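Local structure of stress-induced protein 1 (Caenorhabditis elegans, 4YE0) at residues A[11-17]-A[80-86]. The protein probably binds unfolded proteins as a small heat shock protein chaperone, of which this chain carries the alpha-crystallin domain and the C-terminal region. Sequence-based numbering, arbitrary orientation.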
loop_
_atom_site.group_PDB
_atom_site.type_symbol
_atom_site.label_atom_id
_atom_site.label_comp_id
_atom_site.label_asym_id
_atom_site.label_seq_id
_atom_site.Cartn_x
_atom_site.Cartn_y
_atom_site.Cartn_z
ATOM N N GLN A 11 -9.562 27.031 14.640
ATOM C CA GLN A 11 -8.276 27.621 14.301
ATOM C C GLN A 11 -7.763 27.077 12.974
ATOM O O GLN A 11 -7.498 27.838 12.042
ATOM C CB GLN A 11 -7.258 27.331 15.414
ATOM C CG GLN A 11 -6.157 28.375 15.532
ATOM C CD GLN A 11 -6.700 29.762 15.832
ATOM O OE1 GLN A 11 -6.286 30.747 15.221
ATOM N NE2 GLN A 11 -7.642 29.843 16.766
ATOM N N LYS A 12 -7.628 25.757 12.900
ATOM C CA LYS A 12 -7.028 25.103 11.746
ATOM C C LYS A 12 -7.682 23.762 11.458
ATOM O O LYS A 12 -8.403 23.212 12.289
ATOM C CB LYS A 12 -5.530 24.874 11.982
ATOM C CG LYS A 12 -4.712 26.141 12.190
ATOM C CD LYS A 12 -3.216 25.873 12.058
ATOM C CE LYS A 12 -2.725 26.041 10.623
ATOM N NZ LYS A 12 -2.508 27.474 10.262
ATOM N N PHE A 13 -7.422 23.259 10.258
ATOM C CA PHE A 13 -7.736 21.888 9.890
ATOM C C PHE A 13 -6.408 21.212 9.594
ATOM O O PHE A 13 -5.515 21.826 9.014
ATOM C CB PHE A 13 -8.630 21.858 8.652
ATOM C CG PHE A 13 -9.048 20.477 8.242
ATOM C CD1 PHE A 13 -10.104 19.843 8.879
ATOM C CD2 PHE A 13 -8.389 19.813 7.216
ATOM C CE1 PHE A 13 -10.493 18.569 8.505
ATOM C CE2 PHE A 13 -8.775 18.539 6.837
ATOM C CZ PHE A 13 -9.830 17.917 7.481
ATOM N N CYS A 14 -6.268 19.958 10.003
ATOM C CA CYS A 14 -5.025 19.238 9.771
ATOM C C CYS A 14 -5.292 17.759 9.561
ATOM O O CYS A 14 -6.106 17.159 10.257
ATOM C CB CYS A 14 -4.058 19.440 10.936
ATOM S SG CYS A 14 -2.318 19.363 10.453
ATOM N N VAL A 15 -4.612 17.189 8.575
ATOM C CA VAL A 15 -4.627 15.759 8.347
ATOM C C VAL A 15 -3.173 15.304 8.280
ATOM O O VAL A 15 -2.310 16.052 7.820
ATOM C CB VAL A 15 -5.373 15.414 7.044
ATOM C CG1 VAL A 15 -5.161 13.960 6.665
ATOM C CG2 VAL A 15 -6.857 15.700 7.202
ATOM N N LYS A 16 -2.906 14.093 8.760
ATOM C CA LYS A 16 -1.573 13.499 8.677
ATOM C C LYS A 16 -1.665 12.072 8.155
ATOM O O LYS A 16 -2.408 11.266 8.709
ATOM C CB LYS A 16 -0.896 13.511 10.046
ATOM C CG LYS A 16 -0.195 14.818 10.371
ATOM C CD LYS A 16 0.541 14.739 11.702
ATOM C CE LYS A 16 1.562 15.857 11.855
ATOM N NZ LYS A 16 0.937 17.126 12.322
ATOM N N LEU A 17 -0.912 11.774 7.097
ATOM C CA LEU A 17 -0.930 10.454 6.460
ATOM C C LEU A 17 0.435 9.784 6.533
ATOM O O LEU A 17 1.468 10.455 6.501
ATOM C CB LEU A 17 -1.305 10.556 4.975
ATOM C CG LEU A 17 -2.572 11.286 4.531
ATOM C CD1 LEU A 17 -3.778 10.774 5.298
ATOM C CD2 LEU A 17 -2.420 12.795 4.683
ATOM N N MET A 80 3.101 12.782 5.595
ATOM C CA MET A 80 2.533 13.945 4.933
ATOM C C MET A 80 1.600 14.652 5.896
ATOM O O MET A 80 0.802 14.009 6.578
ATOM C CB MET A 80 1.765 13.540 3.677
ATOM C CG MET A 80 1.311 14.717 2.828
ATOM S SD MET A 80 0.607 14.178 1.258
ATOM C CE MET A 80 -0.881 13.448 1.872
ATOM N N THR A 81 1.697 15.972 5.960
ATOM C CA THR A 81 0.689 16.746 6.661
ATOM C C THR A 81 0.098 17.796 5.729
ATOM O O THR A 81 0.812 18.483 4.992
ATOM C CB THR A 81 1.194 17.364 7.990
ATOM O OG1 THR A 81 0.158 18.174 8.564
ATOM C CG2 THR A 81 2.419 18.211 7.786
ATOM N N ILE A 82 -1.226 17.867 5.746
ATOM C CA ILE A 82 -1.963 18.840 4.976
ATOM C C ILE A 82 -2.692 19.703 5.985
ATOM O O ILE A 82 -3.426 19.182 6.822
ATOM C CB ILE A 82 -2.980 18.160 4.042
ATOM C CG1 ILE A 82 -2.253 17.233 3.060
ATOM C CG2 ILE A 82 -3.792 19.213 3.301
ATOM C CD1 ILE A 82 -3.168 16.315 2.276
ATOM N N ASP A 83 -2.484 21.014 5.921
ATOM C CA ASP A 83 -3.152 21.912 6.854
ATOM C C ASP A 83 -3.631 23.201 6.198
ATOM O O ASP A 83 -3.105 23.621 5.165
ATOM C CB ASP A 83 -2.245 22.216 8.057
ATOM C CG ASP A 83 -1.159 23.231 7.742
ATOM O OD1 ASP A 83 -0.971 24.167 8.546
ATOM O OD2 ASP A 83 -0.497 23.100 6.694
ATOM N N ALA A 84 -4.642 23.809 6.811
ATOM C CA ALA A 84 -5.193 25.078 6.347
ATOM C C ALA A 84 -5.858 25.820 7.509
ATOM O O ALA A 84 -6.389 25.188 8.421
ATOM C CB ALA A 84 -6.198 24.831 5.234
ATOM N N PRO A 85 -5.820 27.163 7.490
ATOM C CA PRO A 85 -6.615 27.906 8.471
ATOM C C PRO A 85 -8.103 27.886 8.132
ATOM O O PRO A 85 -8.477 27.583 6.994
ATOM C CB PRO A 85 -6.059 29.331 8.379
ATOM C CG PRO A 85 -5.435 29.424 7.030
ATOM C CD PRO A 85 -4.953 28.046 6.686
ATOM N N LYS A 86 -8.941 28.192 9.118
ATOM C CA LYS A 86 -10.372 28.347 8.880
ATOM C C LYS A 86 -10.659 29.753 8.360
ATOM O O LYS A 86 -9.833 30.657 8.501
ATOM C CB LYS A 86 -11.165 28.069 10.157
ATOM C CG LYS A 86 -10.950 26.677 10.739
ATOM C CD LYS A 86 -11.168 25.581 9.705
ATOM C CE LYS A 86 -11.263 24.202 10.336
ATOM N NZ LYS A 86 -12.566 23.961 11.019
#
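F13, V15 and L17 pair with A84, I82 and M80 as the hydrogen-bonded positions of an antiparallel ladder, two backbone bonds to each pair. The F13 N to A84 O bond, 2.9 Å, is nearly straight at its hydrogen (170°). On the face that carries C14, K16, T81 and D83, K16 runs alongside T81. Its CB faces M80 O at 3.9 Å; CG, set anti to the carbonyl carbon (chi1 -84°), lies 3.8 Å from T81 CB; CE passes the same carbon, and the bend at chi4 leaves NZ 4.0 Å from T81 OG1, too far for a hydrogen bond. T81 OG1 instead gives a weak bond to V15 O and sits 3.3 Å from C14 SG. With K16 cut back to an alanine, T81 CB would probably lose its aliphatic neighbour. K12 NZ and D83 OD1, 4.0 Å apart, are beyond a salt bridge, though their opposite charges probably attract. On the other face, M80 and I82 reach I38 of strand 35-45 in the opposing sheet of the immunoglobulin-like alpha-crystallin sandwich. The central pairing thus rests on backbone bonds, with an apolar face turned to the sandwich interior and a more polar one where, across the two strands, the one side-chain hydrogen bond is weak.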